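Local structure of butyryl-CoA dehydrogenase (Marinomonas mediterranea, 6CXT) at residues Q9-L23 with T66-C78. The protein belongs to the acyl-CoA dehydrogenase family of flavoproteins and binds flavin-adenine dinucleotide. Sequence-based numbering, arbitrary orientation.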
loop_
_atom_site.group_PDB
_atom_site.type_symbol
_atom_site.label_atom_id
_atom_site.label_comp_id
_atom_site.label_asym_id
_atom_site.label_seq_id
_atom_site.Cartn_x
_atom_site.Cartn_y
_atom_site.Cartn_z
ATOM N N GLN B 9 35.129 7.393 -12.515
ATOM C CA GLN B 9 33.697 7.085 -12.584
ATOM C C GLN B 9 32.895 8.340 -12.298
ATOM O O GLN B 9 31.946 8.624 -13.026
ATOM C CB GLN B 9 33.337 5.965 -11.623
ATOM C CG GLN B 9 33.782 4.616 -12.154
ATOM C CD GLN B 9 33.688 3.542 -11.115
ATOM O OE1 GLN B 9 33.935 3.794 -9.927
ATOM N NE2 GLN B 9 33.299 2.339 -11.533
ATOM N N ALA B 10 33.278 9.106 -11.268
ATOM C CA ALA B 10 32.645 10.432 -10.996
ATOM C C ALA B 10 32.688 11.392 -12.169
ATOM O O ALA B 10 31.707 12.108 -12.456
ATOM C CB ALA B 10 33.241 11.092 -9.770
ATOM N N GLU B 11 33.846 11.436 -12.833
ATOM C CA GLU B 11 34.023 12.285 -13.988
ATOM C C GLU B 11 33.068 11.902 -15.139
ATOM O O GLU B 11 32.446 12.775 -15.774
ATOM C CB GLU B 11 35.502 12.284 -14.454
ATOM C CG GLU B 11 35.832 13.416 -15.412
ATOM C CD GLU B 11 35.063 14.691 -15.079
ATOM O OE1 GLU B 11 35.283 15.225 -13.960
ATOM O OE2 GLU B 11 34.218 15.127 -15.915
ATOM N N LEU B 12 32.985 10.610 -15.404
ATOM C CA LEU B 12 32.089 10.096 -16.426
ATOM C C LEU B 12 30.632 10.407 -16.081
ATOM O O LEU B 12 29.842 10.766 -16.952
ATOM C CB LEU B 12 32.302 8.597 -16.587
ATOM C CG LEU B 12 33.614 8.225 -17.298
ATOM C CD1 LEU B 12 34.048 6.825 -16.897
ATOM C CD2 LEU B 12 33.472 8.361 -18.810
ATOM N N PHE B 13 30.280 10.274 -14.800
ATOM C CA PHE B 13 28.926 10.585 -14.375
ATOM C C PHE B 13 28.625 12.056 -14.589
ATOM O O PHE B 13 27.575 12.428 -15.135
ATOM C CB PHE B 13 28.753 10.199 -12.915
ATOM C CG PHE B 13 27.355 10.408 -12.389
ATOM C CD1 PHE B 13 26.286 9.564 -12.798
ATOM C CD2 PHE B 13 27.100 11.400 -11.442
ATOM C CE1 PHE B 13 25.017 9.733 -12.256
ATOM C CE2 PHE B 13 25.799 11.586 -10.898
ATOM C CZ PHE B 13 24.766 10.762 -11.308
ATOM N N GLU B 14 29.552 12.920 -14.201
ATOM C CA GLU B 14 29.325 14.352 -14.420
ATOM C C GLU B 14 29.220 14.660 -15.906
ATOM O O GLU B 14 28.415 15.511 -16.307
ATOM C CB GLU B 14 30.446 15.202 -13.798
ATOM C CG GLU B 14 30.407 15.273 -12.266
ATOM C CD GLU B 14 29.034 15.649 -11.696
ATOM O OE1 GLU B 14 28.564 14.936 -10.760
ATOM O OE2 GLU B 14 28.425 16.651 -12.180
ATOM N N HIS B 15 30.009 13.950 -16.712
ATOM C CA HIS B 15 29.983 14.126 -18.187
ATOM C C HIS B 15 28.570 13.765 -18.726
ATOM O O HIS B 15 27.946 14.553 -19.465
ATOM C CB HIS B 15 31.148 13.320 -18.823
ATOM C CG HIS B 15 31.274 13.450 -20.315
ATOM N ND1 HIS B 15 31.191 14.659 -20.983
ATOM C CD2 HIS B 15 31.507 12.510 -21.271
ATOM C CE1 HIS B 15 31.340 14.454 -22.284
ATOM N NE2 HIS B 15 31.548 13.163 -22.484
ATOM N N ALA B 16 28.038 12.618 -18.275
ATOM C CA ALA B 16 26.636 12.233 -18.579
ATOM C C ALA B 16 25.605 13.262 -18.151
ATOM O O ALA B 16 24.666 13.557 -18.899
ATOM C CB ALA B 16 26.311 10.877 -17.982
ATOM N N LEU B 17 25.742 13.791 -16.932
ATOM C CA LEU B 17 24.832 14.859 -16.470
ATOM C C LEU B 17 24.870 16.112 -17.319
ATOM O O LEU B 17 23.832 16.726 -17.605
ATOM C CB LEU B 17 25.084 15.235 -15.006
ATOM C CG LEU B 17 24.698 14.203 -13.942
ATOM C CD1 LEU B 17 25.116 14.738 -12.574
ATOM C CD2 LEU B 17 23.221 13.838 -13.963
ATOM N N ARG B 18 26.068 16.513 -17.734
ATOM C CA ARG B 18 26.187 17.674 -18.611
ATOM C C ARG B 18 25.652 17.401 -20.025
ATOM O O ARG B 18 25.072 18.275 -20.645
ATOM C CB ARG B 18 27.655 18.123 -18.690
ATOM C CG ARG B 18 28.257 18.697 -17.401
ATOM C CD ARG B 18 29.801 18.842 -17.488
ATOM N NE ARG B 18 30.313 18.859 -18.881
ATOM C CZ ARG B 18 31.208 18.003 -19.415
ATOM N NH1 ARG B 18 31.769 17.038 -18.678
ATOM N NH2 ARG B 18 31.565 18.131 -20.701
ATOM N N PHE B 19 25.830 16.187 -20.529
ATOM C CA PHE B 19 25.377 15.849 -21.881
ATOM C C PHE B 19 23.876 16.029 -22.114
ATOM O O PHE B 19 23.508 16.529 -23.159
ATOM C CB PHE B 19 25.853 14.475 -22.313
ATOM C CG PHE B 19 25.417 14.092 -23.692
ATOM C CD1 PHE B 19 26.125 14.551 -24.819
ATOM C CD2 PHE B 19 24.293 13.272 -23.877
ATOM C CE1 PHE B 19 25.701 14.197 -26.104
ATOM C CE2 PHE B 19 23.866 12.932 -25.161
ATOM C CZ PHE B 19 24.579 13.380 -26.262
ATOM N N GLY B 20 23.002 15.644 -21.169
ATOM C CA GLY B 20 21.539 15.943 -21.253
ATOM C C GLY B 20 21.032 17.231 -21.901
ATOM O O GLY B 20 20.117 17.176 -22.742
ATOM N N LYS B 21 21.623 18.381 -21.544
ATOM C CA LYS B 21 21.300 19.701 -22.142
ATOM C C LYS B 21 21.639 19.857 -23.638
ATOM O O LYS B 21 21.018 20.650 -24.344
ATOM C CB LYS B 21 21.982 20.839 -21.359
ATOM C CG LYS B 21 23.464 21.057 -21.711
ATOM C CD LYS B 21 24.185 22.047 -20.800
ATOM C CE LYS B 21 24.727 21.360 -19.547
ATOM N NZ LYS B 21 26.015 21.935 -19.048
ATOM N N GLU B 22 22.636 19.130 -24.116
ATOM C CA GLU B 22 23.005 19.185 -25.525
ATOM C C GLU B 22 21.937 18.593 -26.446
ATOM O O GLU B 22 22.012 18.771 -27.673
ATOM C CB GLU B 22 24.365 18.525 -25.754
ATOM C CG GLU B 22 25.502 19.402 -25.269
ATOM C CD GLU B 22 26.819 18.676 -25.236
ATOM O OE1 GLU B 22 27.138 17.956 -26.209
ATOM O OE2 GLU B 22 27.544 18.832 -24.233
ATOM N N LEU B 23 20.952 17.903 -25.860
ATOM C CA LEU B 23 19.851 17.369 -26.637
ATOM C C LEU B 23 18.706 18.374 -26.726
ATOM O O LEU B 23 18.164 18.571 -27.831
ATOM C CB LEU B 23 19.398 15.985 -26.117
ATOM C CG LEU B 23 20.394 14.793 -26.162
ATOM C CD1 LEU B 23 19.724 13.538 -25.630
ATOM C CD2 LEU B 23 21.033 14.512 -27.513
ATOM N N THR B 66 30.399 0.952 -14.019
ATOM C CA THR B 66 30.666 2.213 -14.669
ATOM C C THR B 66 29.583 2.477 -15.733
ATOM O O THR B 66 29.135 3.620 -15.898
ATOM C CB THR B 66 32.058 2.225 -15.349
ATOM O OG1 THR B 66 33.053 1.968 -14.352
ATOM C CG2 THR B 66 32.318 3.576 -15.936
ATOM N N THR B 67 29.231 1.424 -16.463
ATOM C CA THR B 67 28.264 1.553 -17.549
ATOM C C THR B 67 26.912 2.015 -16.949
ATOM O O THR B 67 26.315 2.974 -17.447
ATOM C CB THR B 67 28.040 0.201 -18.251
ATOM O OG1 THR B 67 29.208 -0.178 -18.980
ATOM C CG2 THR B 67 26.826 0.249 -19.237
ATOM N N ILE B 68 26.436 1.327 -15.897
ATOM C CA ILE B 68 25.116 1.706 -15.331
ATOM C C ILE B 68 25.136 3.123 -14.722
ATOM O O ILE B 68 24.131 3.844 -14.753
ATOM C CB ILE B 68 24.482 0.638 -14.388
ATOM C CG1 ILE B 68 25.266 0.401 -13.124
ATOM C CG2 ILE B 68 24.197 -0.672 -15.148
ATOM C CD1 ILE B 68 24.786 1.272 -11.975
ATOM N N LYS B 69 26.288 3.513 -14.165
ATOM C CA LYS B 69 26.379 4.847 -13.552
ATOM C C LYS B 69 26.241 5.908 -14.615
ATOM O O LYS B 69 25.598 6.947 -14.406
ATOM C CB LYS B 69 27.700 5.004 -12.760
ATOM C CG LYS B 69 27.861 6.309 -11.981
ATOM C CD LYS B 69 26.755 6.545 -10.947
ATOM C CE LYS B 69 27.149 7.672 -9.994
ATOM N NZ LYS B 69 26.067 7.843 -8.969
ATOM N N ILE B 70 26.857 5.675 -15.779
ATOM C CA ILE B 70 26.743 6.675 -16.863
ATOM C C ILE B 70 25.286 6.705 -17.366
ATOM O O ILE B 70 24.711 7.766 -17.620
ATOM C CB ILE B 70 27.704 6.322 -18.019
ATOM C CG1 ILE B 70 29.144 6.663 -17.595
ATOM C CG2 ILE B 70 27.307 7.017 -19.342
ATOM C CD1 ILE B 70 30.154 5.876 -18.458
ATOM N N ILE B 71 24.687 5.525 -17.492
ATOM C CA ILE B 71 23.310 5.459 -18.001
ATOM C C ILE B 71 22.366 6.204 -17.018
ATOM O O ILE B 71 21.442 6.913 -17.427
ATOM C CB ILE B 71 22.870 3.978 -18.190
ATOM C CG1 ILE B 71 23.677 3.346 -19.348
ATOM C CG2 ILE B 71 21.366 3.890 -18.487
ATOM C CD1 ILE B 71 23.435 1.848 -19.511
ATOM N N GLU B 72 22.593 5.980 -15.717
ATOM C CA GLU B 72 21.802 6.680 -14.692
ATOM C C GLU B 72 21.926 8.165 -14.884
ATOM O O GLU B 72 20.911 8.885 -14.834
ATOM C CB GLU B 72 22.317 6.314 -13.307
ATOM C CG GLU B 72 21.558 7.011 -12.183
ATOM C CD GLU B 72 22.215 6.780 -10.817
ATOM O OE1 GLU B 72 23.110 5.905 -10.694
ATOM O OE2 GLU B 72 21.857 7.511 -9.858
ATOM N N GLY B 73 23.173 8.643 -15.084
ATOM C CA GLY B 73 23.398 10.071 -15.317
ATOM C C GLY B 73 22.611 10.576 -16.514
ATOM O O GLY B 73 21.977 11.655 -16.483
ATOM N N LEU B 74 22.627 9.797 -17.585
ATOM C CA LEU B 74 21.849 10.205 -18.787
ATOM C C LEU B 74 20.349 10.201 -18.488
ATOM O O LEU B 74 19.646 11.087 -18.944
ATOM C CB LEU B 74 22.130 9.288 -19.996
ATOM C CG LEU B 74 23.577 9.380 -20.560
ATOM C CD1 LEU B 74 23.877 8.278 -21.575
ATOM C CD2 LEU B 74 23.764 10.774 -21.186
ATOM N N GLY B 75 19.883 9.202 -17.730
ATOM C CA GLY B 75 18.435 9.108 -17.384
ATOM C C GLY B 75 18.040 10.319 -16.570
ATOM O O GLY B 75 16.889 10.768 -16.665
ATOM N N GLN B 76 18.992 10.846 -15.779
ATOM C CA GLN B 76 18.723 12.078 -14.991
ATOM C C GLN B 76 18.687 13.354 -15.859
ATOM O O GLN B 76 17.783 14.213 -15.705
ATOM C CB GLN B 76 19.722 12.201 -13.791
ATOM C CG GLN B 76 19.359 13.333 -12.841
ATOM C CD GLN B 76 20.334 13.420 -11.670
ATOM O OE1 GLN B 76 20.850 12.425 -11.206
ATOM N NE2 GLN B 76 20.540 14.615 -11.174
ATOM N N SER B 77 19.605 13.475 -16.810
ATOM C CA SER B 77 19.728 14.771 -17.478
ATOM C C SER B 77 18.959 14.819 -18.799
ATOM O O SER B 77 18.662 15.902 -19.255
ATOM C CB SER B 77 21.192 15.089 -17.712
ATOM O OG SER B 77 21.751 14.131 -18.573
ATOM N N CYS B 78 18.699 13.666 -19.432
ATOM C CA CYS B 78 18.024 13.643 -20.758
ATOM C C CYS B 78 16.553 13.477 -20.505
ATOM O O CYS B 78 16.148 12.430 -20.009
ATOM C CB CYS B 78 18.483 12.483 -21.673
ATOM S SG CYS B 78 20.243 12.468 -22.065
#
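The Phe13 ring is sandwiched: Lys69 CE lies 3.5 Å above one face, and Leu17 CG, from Phe13's own helix, covers the opposite face, both offset toward the rim. The Lys69 carbonyl O meets the ring edge in plane, 3.1 Å from Phe13 CD1. Lys69 NZ stands over the face near the ring normal, 4.0 Å from the Phe13 ring centroid, a cation-pi geometry; the same ammonium is hydrogen-bonded to Tyr300, which also binds Glu72. With CG anti to the backbone N (chi1 -177°), Phe13 reaches across as a knob among Lys69, Glu72, Gly73 and Gln76, its CE1 3.5 Å from Gly73 CA. Ala16 faces that glycine too, and the absence of a side chain there lets the backbones close to 5.1 Å between CA atoms of Ala16 and Gly73. One turn after Phe13, Leu17 CD2 rests against the amide of Gln76 (CD2 to CD 3.7 Å). Two polar contacts lie along the interface. Gln9 NE2 donates to Thr66 OG1 almost straight (171°), with the acceptor in the amide plane; Thr66 OG1 is also bonded to Asp63. Toward the C-terminal ends of the helices Ser77 OG lies 3.0 Å from Ala16 O, but its single proton could instead serve Gly73 O in its own helix. Beyond it, Gly20 CA packs against Cys78 SG, while Phe19 and Leu74 meet and both touch Phe44 of helix 35-44. The segments 9-19 and 66-77 cross at -25°, with axes 7.5 Å apart at closest approach; helices 7-19 and 64-77 are thus a near-parallel pair within the all-helical N-terminal domain of the acyl-CoA dehydrogenase fold.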